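Local coordinates for protein alpha-galactosidase 1 (Saccharomyces cerevisiae, PDB 3LRK) that hydrolyses terminal, non-reducing alpha-D-galactose residues from alpha-galactosides such as galactose oligosaccharides, galactomannans and galactolipids, working as a secreted, glycosylated homotetramer, at residues F214-S219 with D336-G341; S238-L243 with E342-S347; D262-G267 with A278-W283. The protein carries 1 engineered substitution. All coordinates share one frame; numbering follows the deposited sequence.

Contact 1. Residues F214-S219 with D336-G341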
ATOM      1  N   PHE A 214      20.803  -9.078  16.962  1.00 21.61           N
ATOM      2  CA  PHE A 214      20.600  -7.673  17.315  1.00 21.72           C
ATOM      3  C   PHE A 214      20.189  -6.826  16.109  1.00 21.70           C
ATOM      4  O   PHE A 214      19.386  -5.911  16.257  1.00 22.19           O
ATOM      5  CB  PHE A 214      21.846  -7.084  17.985  1.00 21.77           C
ATOM      6  CG  PHE A 214      21.581  -5.813  18.744  1.00 21.84           C
ATOM      7  CD1 PHE A 214      20.895  -5.843  19.961  1.00 21.35           C
ATOM      8  CD2 PHE A 214      22.013  -4.581  18.246  1.00 22.02           C
ATOM      9  CE1 PHE A 214      20.648  -4.671  20.677  1.00 21.63           C
ATOM     10  CE2 PHE A 214      21.769  -3.403  18.956  1.00 21.69           C
ATOM     11  CZ  PHE A 214      21.082  -3.454  20.174  1.00 22.54           C
ATOM     12  N   THR A 215      20.724  -7.145  14.925  1.00 21.69           N
ATOM     13  CA  THR A 215      20.494  -6.333  13.722  1.00 21.80           C
ATOM     14  C   THR A 215      20.175  -7.133  12.454  1.00 22.38           C
ATOM     15  O   THR A 215      19.693  -6.567  11.472  1.00 22.72           O
ATOM     16  CB  THR A 215      21.734  -5.457  13.357  1.00 21.85           C
ATOM     17  OG1 THR A 215      22.737  -6.290  12.771  1.00 21.77           O
ATOM     18  CG2 THR A 215      22.312  -4.713  14.562  1.00 21.50           C
ATOM     19  N   ARG A 216      20.471  -8.429  12.459  1.00 22.89           N
ATOM     20  CA  ARG A 216      20.494  -9.228  11.218  1.00 23.37           C
ATOM     21  C   ARG A 216      19.183  -9.191  10.399  1.00 23.59           C
ATOM     22  O   ARG A 216      18.140  -9.651  10.873  1.00 22.99           O
ATOM     23  CB  ARG A 216      20.877 -10.677  11.544  1.00 23.75           C
ATOM     24  CG  ARG A 216      21.328 -11.496  10.331  1.00 25.18           C
ATOM     25  CD  ARG A 216      21.398 -12.993  10.643  1.00 28.63           C
ATOM     26  NE  ARG A 216      21.892 -13.761   9.498  1.00 31.34           N
ATOM     27  CZ  ARG A 216      21.164 -14.119   8.438  1.00 34.26           C
ATOM     28  NH1 ARG A 216      19.877 -13.787   8.346  1.00 35.86           N
ATOM     29  NH2 ARG A 216      21.728 -14.812   7.456  1.00 33.80           N
ATOM     30  N   PRO A 217      19.230  -8.633   9.171  1.00 24.01           N
ATOM     31  CA  PRO A 217      18.082  -8.801   8.288  1.00 24.32           C
ATOM     32  C   PRO A 217      17.887 -10.283   7.949  1.00 24.27           C
ATOM     33  O   PRO A 217      18.865 -11.032   7.828  1.00 24.54           O
ATOM     34  CB  PRO A 217      18.474  -7.997   7.040  1.00 24.86           C
ATOM     35  CG  PRO A 217      19.536  -7.042   7.531  1.00 24.29           C
ATOM     36  CD  PRO A 217      20.291  -7.830   8.539  1.00 23.89           C
ATOM     37  N   ASP A 218      16.629 -10.700   7.842  1.00 23.72           N
ATOM     38  CA  ASP A 218      16.291 -12.085   7.576  1.00 23.37           C
ATOM     39  C   ASP A 218      15.200 -12.140   6.515  1.00 23.07           C
ATOM     40  O   ASP A 218      14.226 -11.389   6.580  1.00 22.64           O
ATOM     41  CB  ASP A 218      15.846 -12.791   8.864  1.00 23.37           C
ATOM     42  CG  ASP A 218      15.860 -14.318   8.743  1.00 24.40           C
ATOM     43  OD1 ASP A 218      15.073 -14.868   7.949  1.00 24.65           O
ATOM     44  OD2 ASP A 218      16.641 -14.979   9.464  1.00 23.04           O
ATOM     45  N   SER A 219      15.367 -13.040   5.546  1.00 22.24           N
ATOM     46  CA  SER A 219      14.414 -13.189   4.450  1.00 21.96           C
ATOM     47  C   SER A 219      13.030 -13.640   4.957  1.00 21.42           C
ATOM     48  O   SER A 219      12.024 -13.423   4.290  1.00 21.27           O
ATOM     49  CB  SER A 219      14.956 -14.188   3.423  1.00 21.60           C
ATOM     50  OG  SER A 219      15.160 -15.443   4.051  1.00 23.83           O
ATOM     51  N   ASP A 336      28.094  -3.474  10.979  1.00 31.42           N
ATOM     52  CA  ASP A 336      28.480  -4.818  11.382  1.00 30.81           C
ATOM     53  C   ASP A 336      28.577  -5.741  10.161  1.00 30.93           C
ATOM     54  O   ASP A 336      28.463  -5.280   9.020  1.00 30.21           O
ATOM     55  CB  ASP A 336      27.510  -5.360  12.441  1.00 30.35           C
ATOM     56  CG  ASP A 336      26.064  -5.452  11.942  1.00 29.46           C
ATOM     57  OD1 ASP A 336      25.818  -5.478  10.707  1.00 27.23           O
ATOM     58  OD2 ASP A 336      25.170  -5.525  12.808  1.00 27.74           O
ATOM     59  N   GLU A 337      28.791  -7.033  10.411  1.00 31.47           N
ATOM     60  CA  GLU A 337      28.896  -8.045   9.353  1.00 32.13           C
ATOM     61  C   GLU A 337      27.688  -8.080   8.397  1.00 32.00           C
ATOM     62  O   GLU A 337      27.791  -8.588   7.271  1.00 32.11           O
ATOM     63  CB  GLU A 337      29.154  -9.430   9.959  1.00 32.68           C
ATOM     64  CG  GLU A 337      28.099  -9.871  10.979  1.00 35.07           C
ATOM     65  CD  GLU A 337      28.337 -11.254  11.557  1.00 38.05           C
ATOM     66  OE1 GLU A 337      28.147 -11.411  12.788  1.00 40.05           O
ATOM     67  OE2 GLU A 337      28.692 -12.182  10.794  1.00 38.91           O
ATOM     68  N   TYR A 338      26.557  -7.528   8.840  1.00 31.62           N
ATOM     69  CA  TYR A 338      25.325  -7.526   8.039  1.00 31.18           C
ATOM     70  C   TYR A 338      25.013  -6.172   7.415  1.00 30.97           C
ATOM     71  O   TYR A 338      23.916  -5.958   6.896  1.00 30.95           O
ATOM     72  CB  TYR A 338      24.137  -8.009   8.884  1.00 31.20           C
ATOM     73  CG  TYR A 338      24.395  -9.333   9.566  1.00 30.47           C
ATOM     74  CD1 TYR A 338      24.489  -9.416  10.951  1.00 29.28           C
ATOM     75  CD2 TYR A 338      24.564 -10.499   8.819  1.00 30.62           C
ATOM     76  CE1 TYR A 338      24.731 -10.635  11.583  1.00 30.14           C
ATOM     77  CE2 TYR A 338      24.810 -11.720   9.436  1.00 31.20           C
ATOM     78  CZ  TYR A 338      24.897 -11.780  10.811  1.00 31.00           C
ATOM     79  OH  TYR A 338      25.134 -12.989  11.414  1.00 33.69           O
ATOM     80  N   GLY A 339      25.980  -5.260   7.476  1.00 30.51           N
ATOM     81  CA  GLY A 339      25.822  -3.923   6.913  1.00 30.21           C
ATOM     82  C   GLY A 339      24.959  -2.984   7.732  1.00 29.87           C
ATOM     83  O   GLY A 339      24.574  -1.915   7.253  1.00 29.89           O
ATOM     84  N   GLN A 340      24.673  -3.365   8.975  1.00 29.42           N
ATOM     85  CA  GLN A 340      23.769  -2.588   9.824  1.00 28.81           C
ATOM     86  C   GLN A 340      24.524  -1.691  10.791  1.00 28.56           C
ATOM     87  O   GLN A 340      25.536  -2.099  11.354  1.00 28.72           O
ATOM     88  CB  GLN A 340      22.832  -3.517  10.598  1.00 28.80           C
ATOM     89  CG  GLN A 340      22.141  -4.567   9.718  1.00 28.28           C
ATOM     90  CD  GLN A 340      21.244  -3.939   8.673  1.00 28.89           C
ATOM     91  OE1 GLN A 340      20.236  -3.325   9.005  1.00 29.09           O
ATOM     92  NE2 GLN A 340      21.607  -4.094   7.397  1.00 28.82           N
ATOM     93  N   GLY A 341      24.022  -0.473  10.984  1.00 28.03           N
ATOM     94  CA  GLY A 341      24.615   0.446  11.948  1.00 27.48           C
ATOM     95  C   GLY A 341      23.859   1.745  12.058  1.00 27.10           C
ATOM     96  O   GLY A 341      23.816   2.543  11.115  1.00 27.34           O
TER
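Thr215 and Asp336 meet tip to tip, and the hydroxyl OG1 of Thr215 gives its hydrogen to OD2 of Asp336 across 2.6 Å, on the syn lone pair of that oxygen. The threonine places OG1 in the crowded position between its own N and carbonyl carbon (chi1 76°), where the oxygen also lies 3.5 Å from CB of Gln340. Beside this bond Arg216 runs extended across Tyr338: its CG stands over the centre of the phenol ring, 3.5 Å from the centroid, a CH-pi contact made almost along the ring normal. CG of Glu337 lies against the opposite face, nearer the rim, so the ring is held between two aliphatic chains. The guanidinium is turned 65° from the ring and belongs to another partner, since NH2 of Arg216 bonds to the carbonyl oxygen of Val327 of the second subunit. Next along the chain, Pro217 meets Gln340 tip to tip, its CG 3.6 Å from NE2 of Gln340.

Behind this first shell stands the type I turn from Asp336 to Gly339. OD1 of Asp336 receives both the N-H of Tyr338, 2.9 Å away, which closes an Asx turn, and that of Gln340, each from above the carboxylate plane. The bent side chain of Gln340 returns NE2 to the carbonyl oxygen of Tyr338 at 3.0 Å. One carboxylate thus divides its work: OD1 shapes the hairpin loop between strands 325-331 and 342-349, while OD2 fastens that loop to the catalytic domain, and the three donors would be expected to stabilise its charged form.

Contact 2. Residues S238-L243 with E342-S347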
ATOM      1  N   SER A 238      15.018  -9.285  13.785  1.00 21.71           N
ATOM      2  CA  SER A 238      16.047  -8.876  14.749  1.00 21.51           C
ATOM      3  C   SER A 238      15.509  -7.909  15.806  1.00 21.21           C
ATOM      4  O   SER A 238      14.450  -7.309  15.636  1.00 21.28           O
ATOM      5  CB  SER A 238      17.237  -8.233  14.040  1.00 21.37           C
ATOM      6  OG  SER A 238      16.888  -6.950  13.562  1.00 22.33           O
ATOM      7  N   ILE A 239      16.260  -7.771  16.894  1.00 20.61           N
ATOM      8  CA  ILE A 239      15.924  -6.860  17.996  1.00 20.33           C
ATOM      9  C   ILE A 239      15.670  -5.417  17.511  1.00 20.42           C
ATOM     10  O   ILE A 239      14.627  -4.831  17.810  1.00 19.98           O
ATOM     11  CB  ILE A 239      17.006  -6.948  19.104  1.00 19.90           C
ATOM     12  CG1 ILE A 239      16.865  -8.288  19.847  1.00 21.01           C
ATOM     13  CG2 ILE A 239      16.940  -5.751  20.068  1.00 19.60           C
ATOM     14  CD1 ILE A 239      18.156  -8.807  20.503  1.00 20.95           C
ATOM     15  N   MET A 240      16.608  -4.882  16.735  1.00 20.39           N
ATOM     16  CA  MET A 240      16.514  -3.529  16.199  1.00 20.73           C
ATOM     17  C   MET A 240      15.404  -3.367  15.171  1.00 20.40           C
ATOM     18  O   MET A 240      14.802  -2.298  15.078  1.00 20.93           O
ATOM     19  CB  MET A 240      17.850  -3.092  15.577  1.00 20.65           C
ATOM     20  CG  MET A 240      18.967  -2.785  16.577  1.00 21.18           C
ATOM     21  SD  MET A 240      18.544  -1.579  17.847  1.00 23.31           S
ATOM     22  CE  MET A 240      18.143  -0.111  16.887  1.00 21.01           C
ATOM     23  N   ASN A 241      15.157  -4.413  14.381  1.00 20.54           N
ATOM     24  CA  ASN A 241      14.052  -4.415  13.421  1.00 20.42           C
ATOM     25  C   ASN A 241      12.730  -4.193  14.152  1.00 20.25           C
ATOM     26  O   ASN A 241      11.912  -3.388  13.714  1.00 19.82           O
ATOM     27  CB  ASN A 241      14.020  -5.729  12.615  1.00 20.41           C
ATOM     28  CG  ASN A 241      12.763  -5.873  11.745  1.00 20.87           C
ATOM     29  OD1 ASN A 241      11.677  -6.195  12.240  1.00 20.51           O
ATOM     30  ND2 ASN A 241      12.924  -5.681  10.436  1.00 21.70           N
ATOM     31  N   ILE A 242      12.559  -4.884  15.286  1.00 19.72           N
ATOM     32  CA  ILE A 242      11.316  -4.845  16.059  1.00 20.01           C
ATOM     33  C   ILE A 242      11.187  -3.537  16.842  1.00 20.01           C
ATOM     34  O   ILE A 242      10.114  -2.934  16.865  1.00 19.58           O
ATOM     35  CB  ILE A 242      11.176  -6.099  16.973  1.00 19.97           C
ATOM     36  CG1 ILE A 242      10.882  -7.333  16.100  1.00 19.99           C
ATOM     37  CG2 ILE A 242      10.080  -5.910  18.022  1.00 20.27           C
ATOM     38  CD1 ILE A 242      11.020  -8.649  16.814  1.00 20.08           C
ATOM     39  N   LEU A 243      12.286  -3.088  17.453  1.00 20.19           N
ATOM     40  CA  LEU A 243      12.288  -1.791  18.136  1.00 20.47           C
ATOM     41  C   LEU A 243      11.934  -0.655  17.166  1.00 20.34           C
ATOM     42  O   LEU A 243      11.162   0.240  17.504  1.00 20.29           O
ATOM     43  CB  LEU A 243      13.647  -1.510  18.797  1.00 21.19           C
ATOM     44  CG  LEU A 243      13.744  -0.196  19.582  1.00 20.59           C
ATOM     45  CD1 LEU A 243      12.804  -0.196  20.784  1.00 21.11           C
ATOM     46  CD2 LEU A 243      15.189   0.036  20.007  1.00 21.88           C
ATOM     47  N   GLU A 342      23.258   1.960  13.220  1.00 26.81           N
ATOM     48  CA  GLU A 342      22.526   3.181  13.483  1.00 26.31           C
ATOM     49  C   GLU A 342      22.647   3.539  14.960  1.00 26.16           C
ATOM     50  O   GLU A 342      22.897   2.678  15.803  1.00 25.83           O
ATOM     51  CB  GLU A 342      21.049   3.051  13.067  1.00 26.58           C
ATOM     52  CG  GLU A 342      20.272   1.938  13.777  1.00 26.52           C
ATOM     53  CD  GLU A 342      18.867   1.750  13.216  1.00 26.85           C
ATOM     54  OE1 GLU A 342      18.056   2.685  13.314  1.00 27.21           O
ATOM     55  OE2 GLU A 342      18.569   0.659  12.682  1.00 28.11           O
ATOM     56  N   ILE A 343      22.471   4.816  15.256  1.00 25.88           N
ATOM     57  CA  ILE A 343      22.482   5.307  16.630  1.00 26.45           C
ATOM     58  C   ILE A 343      21.170   6.026  16.912  1.00 26.10           C
ATOM     59  O   ILE A 343      20.611   6.682  16.027  1.00 26.53           O
ATOM     60  CB  ILE A 343      23.704   6.227  16.906  1.00 26.66           C
ATOM     61  CG1 ILE A 343      23.770   7.380  15.886  1.00 27.78           C
ATOM     62  CG2 ILE A 343      24.995   5.395  16.893  1.00 26.60           C
ATOM     63  CD1 ILE A 343      24.570   8.605  16.349  1.00 29.18           C
ATOM     64  N   GLN A 344      20.666   5.879  18.134  1.00 25.80           N
ATOM     65  CA  GLN A 344      19.374   6.444  18.500  1.00 25.20           C
ATOM     66  C   GLN A 344      19.418   7.080  19.881  1.00 25.50           C
ATOM     67  O   GLN A 344      20.166   6.645  20.761  1.00 25.46           O
ATOM     68  CB  GLN A 344      18.269   5.378  18.463  1.00 24.95           C
ATOM     69  CG  GLN A 344      18.254   4.491  17.199  1.00 24.16           C
ATOM     70  CD  GLN A 344      17.056   3.551  17.139  1.00 23.77           C
ATOM     71  OE1 GLN A 344      16.307   3.420  18.104  1.00 23.08           O
ATOM     72  NE2 GLN A 344      16.879   2.886  16.001  1.00 23.28           N
ATOM     73  N   MET A 345      18.612   8.116  20.048  1.00 25.51           N
ATOM     74  CA  MET A 345      18.330   8.676  21.356  1.00 26.00           C
ATOM     75  C   MET A 345      16.841   8.549  21.643  1.00 25.32           C
ATOM     76  O   MET A 345      16.007   8.904  20.800  1.00 25.76           O
ATOM     77  CB  MET A 345      18.718  10.141  21.407  1.00 26.43           C
ATOM     78  CG  MET A 345      19.065  10.620  22.789  1.00 29.97           C
ATOM     79  SD  MET A 345      18.426  12.256  23.152  1.00 39.22           S
ATOM     80  CE  MET A 345      16.898  11.730  23.895  1.00 33.92           C
ATOM     81  N   TRP A 346      16.514   8.043  22.829  1.00 24.33           N
ATOM     82  CA  TRP A 346      15.134   7.964  23.285  1.00 23.84           C
ATOM     83  C   TRP A 346      14.999   8.724  24.597  1.00 24.50           C
ATOM     84  O   TRP A 346      15.967   8.861  25.355  1.00 24.34           O
ATOM     85  CB  TRP A 346      14.698   6.511  23.486  1.00 22.64           C
ATOM     86  CG  TRP A 346      14.648   5.644  22.240  1.00 22.19           C
ATOM     87  CD1 TRP A 346      15.702   5.285  21.447  1.00 20.55           C
ATOM     88  CD2 TRP A 346      13.488   4.987  21.686  1.00 20.96           C
ATOM     89  NE1 TRP A 346      15.269   4.469  20.425  1.00 21.41           N
ATOM     90  CE2 TRP A 346      13.920   4.255  20.561  1.00 20.52           C
ATOM     91  CE3 TRP A 346      12.129   4.944  22.040  1.00 21.82           C
ATOM     92  CZ2 TRP A 346      13.038   3.511  19.763  1.00 21.10           C
ATOM     93  CZ3 TRP A 346      11.254   4.186  21.254  1.00 21.27           C
ATOM     94  CH2 TRP A 346      11.713   3.489  20.127  1.00 20.73           C
ATOM     95  N   SER A 347      13.793   9.218  24.854  1.00 25.04           N
ATOM     96  CA  SER A 347      13.492   9.982  26.061  1.00 25.40           C
ATOM     97  C   SER A 347      12.017   9.816  26.375  1.00 25.59           C
ATOM     98  O   SER A 347      11.192   9.727  25.460  1.00 25.90           O
ATOM     99  CB  SER A 347      13.838  11.459  25.863  1.00 25.26           C
ATOM    100  OG  SER A 347      13.572  12.212  27.035  1.00 26.44           O
TER
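Ser238 opens helix 239-246 as its N-cap: the side-chain oxygen OG accepts the N-H of Asn241, 3.2 Å away, and so satisfies one of the amides of the first turn. Ile239 turns to helix 273-285. Met240, two residues on from the cap, is the first to cross to the strand. Its chain is bent at both chi2 and chi3, which carries the methyl CE to the amide tip of Gln344, 3.4 Å from NE2, with CD of Glu342 slightly farther off. Asn241 points away from the strand. Leu243, one turn after Met240, sets CG anti to its backbone N (chi1 -178°) and meets Trp346 tip to tip. Its CG is 3.8 Å from CZ2 of the indole and CD1 sits close to both CZ2 and CH2, while CD2 approaches OE1 of Gln344 at 4.0 Å.

No hydrogen bond joins the two segments directly; the polar groups that the methyls touch are paired along the strand. Glu342, Gln344 and Trp346 alternate with residues facing the other way and form a chain of hydrogen bonds: NE2 of Gln344 donates to OE1 of Glu342 over 2.9 Å, and NE1 of Trp346 donates to OE1 of Gln344 over 2.8 Å. The second bond lies in both the carbonyl plane and the indole plane, and with the first, in the amide plane, it holds the Gln344 amide at both ends against rotation. Asn244, next along the helix, adds partners for Gln344 NE2 and Glu342 OE2, and Arg329 pairs with Glu342 OE1. With the segment axes 12.0 Å apart and inclined at 44°, a helix of the TIM barrel packs here on the antiparallel sheet of the C-terminal beta-sandwich domain, the two-domain architecture of GH27 alpha-galactosidases.

Contact 3. Residues D262-G267 with A278-W283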
ATOM      1  N   ASP A 262       7.528  -8.910  21.839  1.00 19.17           N
ATOM      2  CA  ASP A 262       7.818 -10.359  21.903  1.00 19.53           C
ATOM      3  C   ASP A 262       8.715 -10.696  23.104  1.00 20.22           C
ATOM      4  O   ASP A 262       9.256  -9.799  23.737  1.00 20.62           O
ATOM      5  CB  ASP A 262       8.395 -10.897  20.574  1.00 19.77           C
ATOM      6  CG  ASP A 262       8.197 -12.384  20.396  1.00 19.46           C
ATOM      7  OD1 ASP A 262       7.558 -13.031  21.245  1.00 20.95           O
ATOM      8  OD2 ASP A 262       8.679 -12.919  19.378  1.00 22.46           O
ATOM      9  N   ASN A 263       8.833 -11.981  23.433  1.00 20.39           N
ATOM     10  CA  ASN A 263       9.609 -12.409  24.598  1.00 21.08           C
ATOM     11  C   ASN A 263      11.079 -11.987  24.496  1.00 21.70           C
ATOM     12  O   ASN A 263      11.650 -11.941  23.400  1.00 21.69           O
ATOM     13  CB  ASN A 263       9.531 -13.920  24.783  1.00 20.68           C
ATOM     14  CG  ASN A 263       8.105 -14.447  24.873  1.00 21.89           C
ATOM     15  OD1 ASN A 263       7.117 -13.693  24.853  1.00 24.97           O
ATOM     16  ND2 ASN A 263       7.994 -15.752  24.981  1.00 20.16           N
ATOM     17  N   LEU A 264      11.667 -11.678  25.646  1.00 22.13           N
ATOM     18  CA  LEU A 264      13.076 -11.309  25.759  1.00 22.60           C
ATOM     19  C   LEU A 264      13.995 -12.462  25.382  1.00 23.06           C
ATOM     20  O   LEU A 264      13.761 -13.611  25.771  1.00 23.83           O
ATOM     21  CB  LEU A 264      13.382 -10.838  27.195  1.00 22.43           C
ATOM     22  CG  LEU A 264      12.696  -9.523  27.579  1.00 21.47           C
ATOM     23  CD1 LEU A 264      12.507  -9.356  29.100  1.00 21.01           C
ATOM     24  CD2 LEU A 264      13.433  -8.323  26.956  1.00 20.53           C
ATOM     25  N   GLU A 265      15.041 -12.140  24.628  1.00 23.55           N
ATOM     26  CA  GLU A 265      16.020 -13.112  24.182  1.00 24.30           C
ATOM     27  C   GLU A 265      17.251 -13.094  25.094  1.00 24.05           C
ATOM     28  O   GLU A 265      18.251 -13.757  24.816  1.00 23.67           O
ATOM     29  CB  GLU A 265      16.413 -12.845  22.728  1.00 24.79           C
ATOM     30  CG  GLU A 265      15.254 -12.980  21.737  1.00 26.14           C
ATOM     31  CD  GLU A 265      14.993 -14.414  21.293  1.00 29.43           C
ATOM     32  OE1 GLU A 265      15.521 -15.376  21.897  1.00 29.85           O
ATOM     33  OE2 GLU A 265      14.238 -14.586  20.322  1.00 31.60           O
ATOM     34  N   VAL A 266      17.160 -12.328  26.181  1.00 24.14           N
ATOM     35  CA  VAL A 266      18.190 -12.324  27.212  1.00 23.46           C
ATOM     36  C   VAL A 266      18.365 -13.763  27.708  1.00 23.30           C
ATOM     37  O   VAL A 266      17.394 -14.431  28.065  1.00 22.11           O
ATOM     38  CB  VAL A 266      17.832 -11.365  28.383  1.00 23.65           C
ATOM     39  CG1 VAL A 266      18.905 -11.401  29.479  1.00 23.79           C
ATOM     40  CG2 VAL A 266      17.651  -9.933  27.876  1.00 23.23           C
ATOM     41  N   GLY A 267      19.604 -14.244  27.685  1.00 23.59           N
ATOM     42  CA  GLY A 267      19.905 -15.613  28.095  1.00 24.53           C
ATOM     43  C   GLY A 267      19.575 -16.654  27.042  1.00 25.16           C
ATOM     44  O   GLY A 267      19.614 -17.854  27.326  1.00 25.27           O
ATOM     45  N   ALA A 278      21.027  -3.600  26.102  1.00 24.13           N
ATOM     46  CA  ALA A 278      20.306  -2.743  25.157  1.00 24.01           C
ATOM     47  C   ALA A 278      18.884  -3.260  24.941  1.00 23.78           C
ATOM     48  O   ALA A 278      17.923  -2.498  25.010  1.00 23.78           O
ATOM     49  CB  ALA A 278      21.053  -2.675  23.834  1.00 23.73           C
ATOM     50  N   HIS A 279      18.775  -4.569  24.713  1.00 23.67           N
ATOM     51  CA  HIS A 279      17.510  -5.254  24.446  1.00 23.24           C
ATOM     52  C   HIS A 279      16.550  -5.171  25.649  1.00 23.16           C
ATOM     53  O   HIS A 279      15.396  -4.750  25.500  1.00 23.30           O
ATOM     54  CB  HIS A 279      17.834  -6.694  24.010  1.00 22.89           C
ATOM     55  CG  HIS A 279      16.651  -7.607  23.879  1.00 22.65           C
ATOM     56  ND1 HIS A 279      15.452  -7.223  23.315  1.00 21.09           N
ATOM     57  CD2 HIS A 279      16.519  -8.924  24.184  1.00 22.33           C
ATOM     58  CE1 HIS A 279      14.619  -8.249  23.321  1.00 22.48           C
ATOM     59  NE2 HIS A 279      15.244  -9.295  23.835  1.00 22.40           N
ATOM     60  N   PHE A 280      17.037  -5.528  26.840  1.00 22.11           N
ATOM     61  CA  PHE A 280      16.227  -5.469  28.058  1.00 21.74           C
ATOM     62  C   PHE A 280      15.806  -4.033  28.398  1.00 21.12           C
ATOM     63  O   PHE A 280      14.639  -3.786  28.712  1.00 20.65           O
ATOM     64  CB  PHE A 280      16.969  -6.133  29.231  1.00 21.30           C
ATOM     65  CG  PHE A 280      16.146  -6.282  30.482  1.00 21.71           C
ATOM     66  CD1 PHE A 280      15.145  -7.263  30.578  1.00 20.44           C
ATOM     67  CD2 PHE A 280      16.392  -5.461  31.589  1.00 21.10           C
ATOM     68  CE1 PHE A 280      14.396  -7.408  31.746  1.00 19.28           C
ATOM     69  CE2 PHE A 280      15.654  -5.596  32.764  1.00 20.98           C
ATOM     70  CZ  PHE A 280      14.651  -6.561  32.854  1.00 19.72           C
ATOM     71  N   SER A 281      16.753  -3.097  28.300  1.00 21.07           N
ATOM     72  CA  SER A 281      16.506  -1.682  28.600  1.00 21.43           C
ATOM     73  C   SER A 281      15.496  -1.049  27.647  1.00 21.24           C
ATOM     74  O   SER A 281      14.643  -0.271  28.080  1.00 20.97           O
ATOM     75  CB  SER A 281      17.803  -0.871  28.556  1.00 21.20           C
ATOM     76  OG  SER A 281      18.746  -1.352  29.499  1.00 23.31           O
ATOM     77  N   MET A 282      15.598  -1.370  26.356  1.00 21.28           N
ATOM     78  CA  MET A 282      14.682  -0.778  25.371  1.00 21.16           C
ATOM     79  C   MET A 282      13.252  -1.342  25.467  1.00 21.16           C
ATOM     80  O   MET A 282      12.285  -0.581  25.398  1.00 21.13           O
ATOM     81  CB  MET A 282      15.254  -0.837  23.948  1.00 21.50           C
ATOM     82  CG  MET A 282      16.460   0.116  23.715  1.00 21.89           C
ATOM     83  SD  MET A 282      16.233   1.805  24.334  1.00 24.16           S
ATOM     84  CE  MET A 282      14.820   2.287  23.332  1.00 24.45           C
ATOM     85  N   TRP A 283      13.128  -2.655  25.666  1.00 20.75           N
ATOM     86  CA  TRP A 283      11.828  -3.293  25.960  1.00 20.62           C
ATOM     87  C   TRP A 283      11.196  -2.695  27.228  1.00 20.79           C
ATOM     88  O   TRP A 283       9.994  -2.406  27.255  1.00 20.80           O
ATOM     89  CB  TRP A 283      11.972  -4.818  26.102  1.00 20.16           C
ATOM     90  CG  TRP A 283      11.777  -5.673  24.831  1.00 20.08           C
ATOM     91  CD1 TRP A 283      10.975  -6.780  24.715  1.00 20.46           C
ATOM     92  CD2 TRP A 283      12.395  -5.495  23.539  1.00 20.82           C
ATOM     93  NE1 TRP A 283      11.059  -7.306  23.437  1.00 20.36           N
ATOM     94  CE2 TRP A 283      11.922  -6.535  22.698  1.00 19.78           C
ATOM     95  CE3 TRP A 283      13.304  -4.559  23.009  1.00 20.51           C
ATOM     96  CZ2 TRP A 283      12.325  -6.663  21.359  1.00 19.68           C
ATOM     97  CZ3 TRP A 283      13.701  -4.686  21.669  1.00 21.03           C
ATOM     98  CH2 TRP A 283      13.203  -5.728  20.860  1.00 19.46           C
TER
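Leu264 reaches from a loop into the side of helix 273-285, and its branches part among the side chains there. CB lies 4.1 Å from NE2 of His279. Beyond it CG, anti to the carbonyl carbon (chi1 -67°), forks the chain between three aromatic rings. CD1 comes to the edge of Phe280, 3.7 Å from CD1 of that ring. CD2 sits over one face of the His279 imidazole, offset toward its rim in a CH-pi contact, and also touches CD1 of Trp283 at 3.7 Å. The loop follows strand 258-260, the seventh of the eight parallel strands of the TIM barrel, and the helix leads to strand 290-292, the eighth; the contact therefore lies within one beta-alpha-beta crossover.

Polar bonds flank the leucine. NE2 of His279 accepts the backbone N-H of Glu265 over 3.0 Å, nearly straight at 176° and in the imidazole plane, which is consistent with NE2 being the unprotonated nitrogen. The imidazole in turn lies with CE1 over the centre of the Trp283 indole, 3.2 Å above its plane. NE1 of Trp283 donates to the carbonyl oxygen of Asp262 at 3.1 Å, from above the carbonyl plane. The Asp262 carboxylate points away from the helix: OD1 accepts from N of Asn263, OD2 from N of Val210, and it lies beside the substrate-binding Arg205 and the proton donor Asp209.

From the N terminus, the chain first reaches 214-219, in the long loop after barrel strand 203-205, and then 238-243, where the next helix begins. It goes on through 262-267 and 278-283, so contact 3 closes a short loop of ten residues within the catalytic barrel. Only afterwards do 336-341 and 342-347 follow, closing contacts 1 and 2 over about a hundred residues. Those two long loops cross, because their segments alternate, and both enclose contact 3. Contacts 1 and 2 join the barrel to consecutive parts of the C-terminal sheet, a hairpin loop and its strand. They touch through Phe214 and Met240, while Met282 packs on Trp346 and Leu243, linking contact 3 to contact 2.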